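PDB 3S4K: putative esterase Rv1847/MT1895 from Mycobacterium tuberculosis, which probably hydrolyses acyl-CoA thioesters as a hotdog-fold thioesterase of the PaaI family, perhaps with 1,4-dihydroxy-2-naphthoyl-CoA as substrate. Local coordinates for residues Ile122-Asp125 / Thr126-Val130. Residues are numbered along the deposited sequence; the frame is centred on the assembly and turned at random. Where two conformers were deposited one is given.
Sequences ITDD and TDRVV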
loop_
_atom_site.group_PDB
_atom_site.type_symbol
_atom_site.label_atom_id
_atom_site.label_comp_id
_atom_site.label_asym_id
_atom_site.label_seq_id
_atom_site.Cartn_x
_atom_site.Cartn_y
_atom_site.Cartn_z
ATOM N N ILE A 122 -5.520 11.045 -4.368
ATOM C CA ILE A 122 -5.584 10.459 -5.706
ATOM C C ILE A 122 -6.960 10.691 -6.308
ATOM O O ILE A 122 -7.970 10.341 -5.696
ATOM C CB ILE A 122 -5.335 8.945 -5.676
ATOM C CG1 ILE A 122 -4.103 8.628 -4.820
ATOM C CG2 ILE A 122 -5.160 8.428 -7.076
ATOM C CD1 ILE A 122 -3.438 7.310 -5.187
ATOM N N THR A 123 -6.996 11.313 -7.488
ATOM C CA THR A 123 -8.231 11.581 -8.220
ATOM C C THR A 123 -8.285 10.857 -9.574
ATOM O O THR A 123 -7.253 10.505 -10.159
ATOM C CB THR A 123 -8.426 13.103 -8.457
ATOM O OG1 THR A 123 -7.214 13.679 -8.978
ATOM C CG2 THR A 123 -8.837 13.802 -7.149
ATOM N N ASP A 124 -9.497 10.649 -10.090
ATOM C CA ASP A 124 -9.684 10.030 -11.403
ATOM C C ASP A 124 -9.969 11.105 -12.458
ATOM O O ASP A 124 -9.895 12.308 -12.173
ATOM C CB ASP A 124 -10.787 8.962 -11.353
ATOM C CG ASP A 124 -12.218 9.539 -11.155
ATOM O OD1 ASP A 124 -12.443 10.774 -11.189
ATOM O OD2 ASP A 124 -13.154 8.715 -10.974
ATOM N N ASP A 125 -10.282 10.686 -13.678
ATOM C CA ASP A 125 -10.484 11.672 -14.758
ATOM C C ASP A 125 -11.796 12.479 -14.718
ATOM O O ASP A 125 -12.041 13.288 -15.623
ATOM C CB ASP A 125 -10.217 11.053 -16.134
ATOM C CG ASP A 125 -11.266 10.058 -16.569
ATOM O OD1 ASP A 125 -12.355 9.982 -15.945
ATOM O OD2 ASP A 125 -10.996 9.341 -17.574
ATOM N N THR A 126 -12.589 12.322 -13.652
ATOM C CA THR A 126 -13.738 13.193 -13.383
ATOM C C THR A 126 -13.550 14.051 -12.116
ATOM O O THR A 126 -14.491 14.686 -11.637
ATOM C CB THR A 126 -15.040 12.380 -13.268
ATOM O OG1 THR A 126 -14.970 11.496 -12.133
ATOM C CG2 THR A 126 -15.287 11.588 -14.556
ATOM N N ASP A 127 -12.305 14.098 -11.632
ATOM C CA ASP A 127 -11.900 14.827 -10.428
ATOM C C ASP A 127 -12.647 14.331 -9.214
ATOM O O ASP A 127 -13.005 15.114 -8.298
ATOM C CB ASP A 127 -12.088 16.342 -10.628
ATOM C CG ASP A 127 -11.147 17.182 -9.779
ATOM O OD1 ASP A 127 -10.483 16.695 -8.853
ATOM O OD2 ASP A 127 -11.082 18.399 -10.047
ATOM N N ARG A 128 -12.910 13.020 -9.181
ATOM C CA ARG A 128 -13.417 12.388 -7.970
ATOM C C ARG A 128 -12.261 11.713 -7.241
ATOM O O ARG A 128 -11.390 11.090 -7.864
ATOM C CB ARG A 128 -14.527 11.356 -8.284
ATOM C CG ARG A 128 -15.781 11.991 -8.889
ATOM C CD ARG A 128 -16.922 11.024 -9.017
ATOM N NE ARG A 128 -18.190 11.715 -9.274
ATOM C CZ ARG A 128 -18.621 12.104 -10.478
ATOM N NH1 ARG A 128 -17.883 11.903 -11.567
ATOM N NH2 ARG A 128 -19.801 12.706 -10.599
ATOM N N VAL A 129 -12.262 11.850 -5.922
ATOM C CA VAL A 129 -11.238 11.206 -5.110
ATOM C C VAL A 129 -11.493 9.704 -5.088
ATOM O O VAL A 129 -12.599 9.254 -4.772
ATOM C CB VAL A 129 -11.212 11.773 -3.674
ATOM C CG1 VAL A 129 -10.203 11.034 -2.810
ATOM C CG2 VAL A 129 -10.875 13.276 -3.683
ATOM N N VAL A 130 -10.455 8.947 -5.425
ATOM C CA VAL A 130 -10.476 7.482 -5.366
ATOM C C VAL A 130 -9.762 6.923 -4.139
ATOM O O VAL A 130 -10.182 5.873 -3.621
ATOM C CB VAL A 130 -9.952 6.807 -6.687
ATOM C CG1 VAL A 130 -10.876 7.128 -7.862
ATOM C CG2 VAL A 130 -8.535 7.201 -7.012
#
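Thr123 and Val129 face each other as an antiparallel non-hydrogen-bonded pair, their CA atoms 4.3 Å apart, at the tip of the hairpin that joins strands 115-123 and 129-140 of the hotdog-fold sheet. Backbone bonds flank the pair: Val130 N donates to Ile122 O, and Asp124 N to Arg128 O at 3.0 Å. The chain reverses through a type I turn from Asp124 to Asp127 plus G1 bulge, a 3:5 hairpin: Asp127 N closes the turn, reaching Asp124 O at 3.1 Å from above the carbonyl plane, and Asp127, its backbone left-handed (phi 60°), takes the bulge position.

The carboxylate of Asp124, its CG between the backbone N and the carbonyl carbon (chi1 70°), folds back over the turn, and OD1 accepts three hydrogen bonds: from Thr126 OG1 at 2.8 Å, on the syn side but tilted out of the carboxylate plane, and from Thr126 N and Arg128 N, which approach over opposite faces of the carboxylate. Its bond with Thr126 N closes an Asx turn. Three donors on one oxygen tie the carboxylate to both ends of Thr126-Arg128 and probably favour its ionised form.

At the strand end, the CG2 methyls of Ile122 and Val130 meet at 3.6 Å as their side chains cross at about a right angle; both residues also pack on Tyr59 of helix 56-75. Val130 CG1 turns instead to Asp124 CB, 3.9 Å away. Out on the exposed loop, Arg128 NH1 makes a weak hydrogen bond to Thr126 OG1, and Thr126 CG2 sits in plane at the guanidinium edge.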